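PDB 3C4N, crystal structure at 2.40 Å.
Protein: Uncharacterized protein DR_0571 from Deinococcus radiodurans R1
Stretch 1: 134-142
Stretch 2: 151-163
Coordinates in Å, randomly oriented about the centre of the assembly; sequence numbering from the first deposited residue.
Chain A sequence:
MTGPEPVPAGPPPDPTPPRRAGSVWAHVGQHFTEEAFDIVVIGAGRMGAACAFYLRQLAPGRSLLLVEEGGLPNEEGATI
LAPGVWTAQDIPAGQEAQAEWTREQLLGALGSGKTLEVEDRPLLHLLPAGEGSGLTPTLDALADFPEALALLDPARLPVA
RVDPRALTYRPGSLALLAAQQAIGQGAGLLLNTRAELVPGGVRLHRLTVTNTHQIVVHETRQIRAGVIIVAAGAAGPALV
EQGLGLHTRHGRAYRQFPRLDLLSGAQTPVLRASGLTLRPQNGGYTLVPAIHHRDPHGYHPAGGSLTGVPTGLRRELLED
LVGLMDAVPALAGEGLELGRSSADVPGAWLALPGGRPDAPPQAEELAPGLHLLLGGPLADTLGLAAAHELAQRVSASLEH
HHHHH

Stretch 1, residues 134-142: GLTPTLDAL
Stretch 2 151-163: LLDPARLPVARVD

A short antiparallel pairing, continued by a one-turn helix, 138-141, joins the two stretches and buries 587 Å² summed over both. T136 and A160 form the hydrogen-bonded pair, with T136 CA 5.2 Å from A160 CA; P137 and V159 form the non-hydrogen-bonded pair, where P137 CA lies 4.3 Å from V159 CA. T136 N donates to A160 O and A160 N to T136 O, each at 2.8 Å. Both strands are extended: T136 has phi -149° and psi 132°, A160 phi -155° and psi 165°, V159 phi -114° and psi 166°. Proline suits position 137, because in the pairing with V159 a non-hydrogen-bonded site asks no amide proton of it. V159 CA also approaches T136 O at 3.4 Å, a CA-H...O contact.

After P137 (phi -63°, psi 121°) the chain turns into a helix at T138 (phi -46°, psi -37°). P137 is its N-cap, and P137 O accepts from D140 N (2.8 Å) and A141 N (3.0 Å); L142 N reaches T138 O at 2.9 Å before L142 leaves helical angles (phi -96°, psi 26°). T138 N, free at the start of the helix, donates instead across the interface to P158 O at 2.6 Å. T138 is buried and its CA-CB bond points toward stretch 2, with chi1 m (-42°) placing OG1 2.6 Å from both L157 O and P158 O. The single hydroxyl proton is not assigned between them, and OG1 is modelled too tightly for its exact position to be trusted. T138 CG2 lies 4.2 Å from L152 CD1, so threonine presents both a polar and an apolar group here.

The side chains of T136 and A160 share one face of the sheet, those of P137 and V159 the other. A160 is buried, and its small CB sits 4.5 Å from T138 OG1. T136, chi1 m (-55°), brings CB within 3.8 Å of V162 CG2; V162 is t (-175°), and its CG2 also lies 4.4 Å from A141 CB. L135, m,t (-55°, 168°), and V159 (m, -57°) meet as branched apolar side chains, L135 CD1 4.0 Å from V159 CG2. L135 CD2 is 3.9 Å from R161 NE, oblique to the guanidinium; that NE is buried without a polar partner.

In the helix L139 starts sideways, but chi1 of -93° and chi2 of 46° bring L139 CD1 to 3.5 Å from P154 CB. Just after it, L142 (-90°, 23°), its CA-CB bond toward stretch 2, meets L152 (10°, 153°), L142 CD2 to L152 CD1 at 4.2 Å. These leucines extend the apolar contact beyond the strands.

Within stretch 2, residues 154-156 have helical angles. D153, chi1 t, steadies this turn: D153 OD1 accepts from R156 N at 3.1 Å and, weakly, from A155 N at 2.9 Å.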

# COMPACT_ATOMS: atom_id res chain seq x y z
N GLY A 134 -29.77 -18.34 33.56
CA GLY A 134 -28.68 -18.11 34.50
C GLY A 134 -28.12 -16.70 34.45
O GLY A 134 -27.17 -16.42 33.72
N LEU A 135 -28.70 -15.80 35.24
CA LEU A 135 -28.27 -14.41 35.30
C LEU A 135 -27.30 -14.20 36.45
O LEU A 135 -26.90 -15.15 37.12
CB LEU A 135 -29.48 -13.50 35.50
CG LEU A 135 -30.58 -13.65 34.45
CD1 LEU A 135 -31.84 -12.92 34.91
CD2 LEU A 135 -30.09 -13.12 33.12
N THR A 136 -26.92 -12.95 36.69
CA THR A 136 -25.99 -12.63 37.75
C THR A 136 -26.30 -11.24 38.30
O THR A 136 -26.49 -10.29 37.54
CB THR A 136 -24.53 -12.67 37.24
OG1 THR A 136 -24.27 -13.95 36.64
CG2 THR A 136 -23.55 -12.44 38.38
N PRO A 137 -26.37 -11.12 39.64
CA PRO A 137 -26.66 -9.83 40.27
C PRO A 137 -25.56 -8.83 39.96
O PRO A 137 -24.39 -9.06 40.27
CB PRO A 137 -26.73 -10.18 41.75
CG PRO A 137 -25.75 -11.31 41.87
CD PRO A 137 -26.11 -12.15 40.66
N THR A 138 -25.94 -7.73 39.33
CA THR A 138 -25.02 -6.67 38.95
C THR A 138 -24.08 -6.31 40.09
O THR A 138 -22.90 -6.02 39.87
CB THR A 138 -25.78 -5.40 38.55
OG1 THR A 138 -26.92 -5.76 37.75
CG2 THR A 138 -24.89 -4.48 37.75
N LEU A 139 -24.60 -6.33 41.31
CA LEU A 139 -23.81 -6.01 42.49
C LEU A 139 -22.56 -6.88 42.60
O LEU A 139 -21.49 -6.40 42.97
CB LEU A 139 -24.67 -6.16 43.75
CG LEU A 139 -25.38 -4.92 44.28
CD1 LEU A 139 -26.07 -4.17 43.14
CD2 LEU A 139 -26.39 -5.34 45.34
N ASP A 140 -22.71 -8.16 42.27
CA ASP A 140 -21.60 -9.11 42.34
C ASP A 140 -20.76 -9.07 41.07
O ASP A 140 -19.54 -9.23 41.13
CB ASP A 140 -22.16 -10.52 42.55
CG ASP A 140 -22.84 -10.68 43.90
OD1 ASP A 140 -23.73 -11.55 44.02
OD2 ASP A 140 -22.49 -9.93 44.84
N ALA A 141 -21.41 -8.85 39.94
CA ALA A 141 -20.74 -8.78 38.63
C ALA A 141 -19.73 -7.64 38.59
O ALA A 141 -18.63 -7.78 38.05
CB ALA A 141 -21.77 -8.61 37.53
N LEU A 142 -20.12 -6.50 39.17
CA LEU A 142 -19.26 -5.33 39.21
C LEU A 142 -18.50 -5.27 40.54
O LEU A 142 -18.11 -4.19 41.00
CB LEU A 142 -20.10 -4.07 39.01
CG LEU A 142 -20.30 -3.57 37.58
CD1 LEU A 142 -20.11 -4.71 36.59
CD2 LEU A 142 -21.68 -2.95 37.43
N LEU A 151 -21.73 4.24 36.85
CA LEU A 151 -22.39 4.65 35.62
C LEU A 151 -23.88 4.36 35.66
O LEU A 151 -24.67 5.05 35.02
CB LEU A 151 -21.78 3.91 34.43
CG LEU A 151 -20.27 4.04 34.23
CD1 LEU A 151 -19.86 3.14 33.07
CD2 LEU A 151 -19.90 5.49 33.94
N LEU A 152 -24.26 3.35 36.43
CA LEU A 152 -25.65 2.95 36.50
C LEU A 152 -26.29 3.00 37.87
O LEU A 152 -25.67 3.38 38.86
CB LEU A 152 -25.81 1.53 35.94
CG LEU A 152 -24.55 0.73 35.65
CD1 LEU A 152 -24.81 -0.76 35.75
CD2 LEU A 152 -24.06 1.10 34.27
N ASP A 153 -27.55 2.59 37.90
CA ASP A 153 -28.31 2.53 39.13
C ASP A 153 -28.63 1.06 39.37
O ASP A 153 -29.48 0.47 38.72
CB ASP A 153 -29.60 3.34 38.98
CG ASP A 153 -30.45 3.30 40.23
OD1 ASP A 153 -30.89 2.20 40.61
OD2 ASP A 153 -30.67 4.37 40.82
N PRO A 154 -27.92 0.43 40.32
CA PRO A 154 -28.09 -0.98 40.69
C PRO A 154 -29.54 -1.42 40.86
O PRO A 154 -29.88 -2.57 40.56
CB PRO A 154 -27.31 -1.09 41.99
CG PRO A 154 -26.18 -0.12 41.77
CD PRO A 154 -26.87 1.06 41.15
N ALA A 155 -30.40 -0.52 41.32
CA ALA A 155 -31.82 -0.87 41.53
C ALA A 155 -32.61 -1.04 40.24
O ALA A 155 -33.41 -1.97 40.12
CB ALA A 155 -32.48 0.20 42.41
N ARG A 156 -32.39 -0.16 39.27
CA ARG A 156 -33.09 -0.24 37.99
C ARG A 156 -32.45 -1.27 37.04
O ARG A 156 -33.02 -1.61 36.01
CB ARG A 156 -33.13 1.15 37.34
CG ARG A 156 -33.46 2.28 38.31
CD ARG A 156 -33.48 3.64 37.61
NE ARG A 156 -34.80 3.98 37.11
CZ ARG A 156 -35.68 4.72 37.78
NH1 ARG A 156 -35.37 5.20 38.98
NH2 ARG A 156 -36.88 4.96 37.27
N LEU A 157 -31.27 -1.75 37.41
CA LEU A 157 -30.54 -2.75 36.62
C LEU A 157 -29.86 -3.69 37.60
O LEU A 157 -28.63 -3.80 37.63
CB LEU A 157 -29.49 -2.08 35.73
CG LEU A 157 -29.95 -1.26 34.52
CD1 LEU A 157 -28.76 -0.54 33.90
CD2 LEU A 157 -30.60 -2.19 33.49
N PRO A 158 -30.64 -4.40 38.42
CA PRO A 158 -30.16 -5.35 39.42
C PRO A 158 -29.41 -6.57 38.89
O PRO A 158 -28.39 -6.97 39.45
CB PRO A 158 -31.43 -5.73 40.17
CG PRO A 158 -32.45 -5.72 39.09
CD PRO A 158 -32.12 -4.45 38.33
N VAL A 159 -29.92 -7.17 37.82
CA VAL A 159 -29.32 -8.36 37.25
C VAL A 159 -28.72 -8.18 35.85
O VAL A 159 -28.99 -7.19 35.17
CB VAL A 159 -30.35 -9.51 37.19
CG1 VAL A 159 -30.91 -9.79 38.59
CG2 VAL A 159 -31.47 -9.14 36.22
N ALA A 160 -27.92 -9.15 35.42
CA ALA A 160 -27.29 -9.11 34.11
C ALA A 160 -26.94 -10.50 33.58
O ALA A 160 -26.93 -11.48 34.33
CB ALA A 160 -26.03 -8.25 34.17
N ARG A 161 -26.66 -10.57 32.29
CA ARG A 161 -26.27 -11.81 31.63
C ARG A 161 -24.78 -11.61 31.32
O ARG A 161 -24.42 -10.88 30.40
CB ARG A 161 -27.08 -12.00 30.35
CG ARG A 161 -26.62 -13.15 29.44
CD ARG A 161 -27.53 -14.37 29.55
NE ARG A 161 -28.94 -14.00 29.51
CZ ARG A 161 -29.52 -13.30 28.53
NH1 ARG A 161 -28.81 -12.89 27.49
NH2 ARG A 161 -30.81 -12.99 28.61
N VAL A 162 -23.92 -12.25 32.11
CA VAL A 162 -22.48 -12.13 31.92
C VAL A 162 -21.90 -13.07 30.86
O VAL A 162 -22.33 -14.22 30.74
CB VAL A 162 -21.72 -12.44 33.23
CG1 VAL A 162 -20.23 -12.20 33.03
CG2 VAL A 162 -22.26 -11.59 34.37
N ASP A 163 -20.92 -12.58 30.11
CA ASP A 163 -20.25 -13.40 29.10
C ASP A 163 -18.76 -13.32 29.41
O ASP A 163 -18.09 -12.36 29.04
CB ASP A 163 -20.52 -12.90 27.68
CG ASP A 163 -19.58 -13.51 26.65
OD1 ASP A 163 -18.79 -14.41 27.01
OD2 ASP A 163 -19.62 -13.08 25.47